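Glutathione S-transferase (Bombyx mori, PDB 5ZFG) probably conjugates glutathione to electrophilic compounds, as members of the glutathione S-transferase superfamily do, and metabolises the insecticide diazinon. Local coordinates at residues L15-R18 against Q19-A23. Residues are numbered along the deposited sequence; the frame is centred on the assembly and turned at random.
Sequences LSVR and QALVA. With EDO (1,2-ethanediol), chain G.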
loop_
_atom_site.group_PDB
_atom_site.type_symbol
_atom_site.label_atom_id
_atom_site.label_comp_id
_atom_site.label_asym_id
_atom_site.label_seq_id
_atom_site.Cartn_x
_atom_site.Cartn_y
_atom_site.Cartn_z
ATOM N N LEU B 15 3.934 -5.321 -14.759
ATOM C CA LEU B 15 3.705 -6.728 -15.072
ATOM C C LEU B 15 2.549 -7.279 -14.263
ATOM O O LEU B 15 1.732 -8.047 -14.778
ATOM C CB LEU B 15 4.959 -7.563 -14.813
ATOM C CG LEU B 15 6.264 -7.044 -15.447
ATOM C CD1 LEU B 15 7.466 -7.755 -14.833
ATOM C CD2 LEU B 15 6.248 -7.261 -16.948
ATOM N N SER B 16 2.458 -6.881 -12.991
ATOM C CA SER B 16 1.412 -7.420 -12.127
ATOM C C SER B 16 0.031 -7.018 -12.627
ATOM O O SER B 16 -0.905 -7.829 -12.609
ATOM C CB SER B 16 1.619 -6.931 -10.690
ATOM O OG SER B 16 2.853 -7.371 -10.174
ATOM N N VAL B 17 -0.117 -5.764 -13.057
ATOM C CA VAL B 17 -1.410 -5.314 -13.555
ATOM C C VAL B 17 -1.751 -6.047 -14.851
ATOM O O VAL B 17 -2.891 -6.473 -15.055
ATOM C CB VAL B 17 -1.437 -3.786 -13.741
ATOM C CG1 VAL B 17 -2.740 -3.345 -14.426
ATOM C CG2 VAL B 17 -1.307 -3.048 -12.382
ATOM N N ARG B 18 -0.758 -6.264 -15.711
ATOM C CA ARG B 18 -1.049 -6.981 -16.955
ATOM C C ARG B 18 -1.486 -8.415 -16.680
ATOM O O ARG B 18 -2.435 -8.903 -17.302
ATOM C CB ARG B 18 0.165 -6.933 -17.885
ATOM C CG ARG B 18 0.387 -5.534 -18.466
ATOM C CD ARG B 18 1.727 -5.400 -19.196
ATOM N NE ARG B 18 1.862 -6.501 -20.138
ATOM C CZ ARG B 18 3.005 -7.098 -20.449
ATOM N NH1 ARG B 18 4.153 -6.691 -19.931
ATOM N NH2 ARG B 18 2.994 -8.120 -21.289
ATOM N N GLN B 19 -0.806 -9.108 -15.761
ATOM C CA GLN B 19 -1.188 -10.474 -15.416
ATOM C C GLN B 19 -2.621 -10.533 -14.892
ATOM O O GLN B 19 -3.405 -11.394 -15.306
ATOM C CB GLN B 19 -0.208 -11.051 -14.396
ATOM C CG GLN B 19 1.186 -11.255 -14.966
ATOM C CD GLN B 19 2.141 -11.684 -13.902
ATOM O OE1 GLN B 19 2.177 -11.091 -12.813
ATOM N NE2 GLN B 19 2.923 -12.718 -14.187
ATOM N N ALA B 20 -2.999 -9.596 -14.017
ATOM C CA ALA B 20 -4.373 -9.572 -13.525
ATOM C C ALA B 20 -5.379 -9.346 -14.659
ATOM O O ALA B 20 -6.417 -10.016 -14.720
ATOM C CB ALA B 20 -4.532 -8.491 -12.453
ATOM N N LEU B 21 -5.106 -8.376 -15.542
ATOM C CA LEU B 21 -6.017 -8.116 -16.654
ATOM C C LEU B 21 -6.158 -9.346 -17.539
ATOM O O LEU B 21 -7.267 -9.680 -17.974
ATOM C CB LEU B 21 -5.530 -6.925 -17.477
ATOM C CG LEU B 21 -5.683 -5.533 -16.848
ATOM C CD1 LEU B 21 -4.703 -4.566 -17.507
ATOM C CD2 LEU B 21 -7.133 -5.027 -16.952
ATOM N N VAL B 22 -5.047 -10.042 -17.789
ATOM C CA VAL B 22 -5.079 -11.249 -18.614
ATOM C C VAL B 22 -5.818 -12.372 -17.897
ATOM O O VAL B 22 -6.679 -13.039 -18.487
ATOM C CB VAL B 22 -3.639 -11.651 -19.002
ATOM C CG1 VAL B 22 -3.590 -13.048 -19.623
ATOM C CG2 VAL B 22 -3.044 -10.613 -19.942
ATOM N N ALA B 23 -5.522 -12.579 -16.606
ATOM C CA ALA B 23 -6.187 -13.644 -15.852
ATOM C C ALA B 23 -7.690 -13.418 -15.775
ATOM O O ALA B 23 -8.480 -14.373 -15.815
ATOM C CB ALA B 23 -5.595 -13.744 -14.452
HETATM C C1 EDO G . -0.278 -8.961 -21.694
HETATM O O1 EDO G . -0.197 -7.571 -22.050
HETATM C C2 EDO G . 0.536 -9.852 -22.637
HETATM O O2 EDO G . -0.152 -11.107 -22.860
#
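Arg18 and Val22 meet one turn apart on helix 12-23. The backbone N of Val22 donates to Arg18 O at 2.9 Å. The CG2 methyl of Val22 also lies against that oxygen, 3.2 Å from Arg18 O. The arginine chain runs toward the start of the helix as far as CD, then bends at chi3 (50°), which swings the guanidinium across it. Its NE donates to O1 of a 1,2-ethanediol at 3.0 Å, with an N-H...O angle of 159°. The diol sits at the edge of the guanidinium, and its C1 is 3.7 Å from Val22 CG2. It probably comes from the crystallisation liquor.

Gln19 reaches back over the preceding turn. Its N bonds to Leu15 O at 2.9 Å, and its CG packs 3.3 Å from the same Leu15 O. With CG anti to the carbonyl carbon (chi1 -67°) and the chain extended beyond it, the amide reaches the C-terminal domain. There OE1 accepts from Asn165 ND2 and NE2 donates to Leu197 O. Ser16 OG bonds to Pro12 O and also to Asn165 ND2.

Val17 and Leu21 lie side by side, with Val17 CG1 3.9 Å from Leu21 CD1. Both also touch helix 67-78 and strand 3-7.

With Arg18 cut back to an alanine, O1 of the diol would probably lose its NE donor, and Ile200, which the arginine side chain touches, would be less well packed.

The segments belong to the helix of the beta-alpha-beta unit of the thioredoxin-like domain. The chemistry divides by face: Val17 and Leu21 make apolar contacts with strand 3-7 and helix 67-78, while Leu15 and Val22 lie against C-terminal helices, where Gln19 and, in part, Ser16 find hydrogen-bond partners. One helix thus joins the two domains.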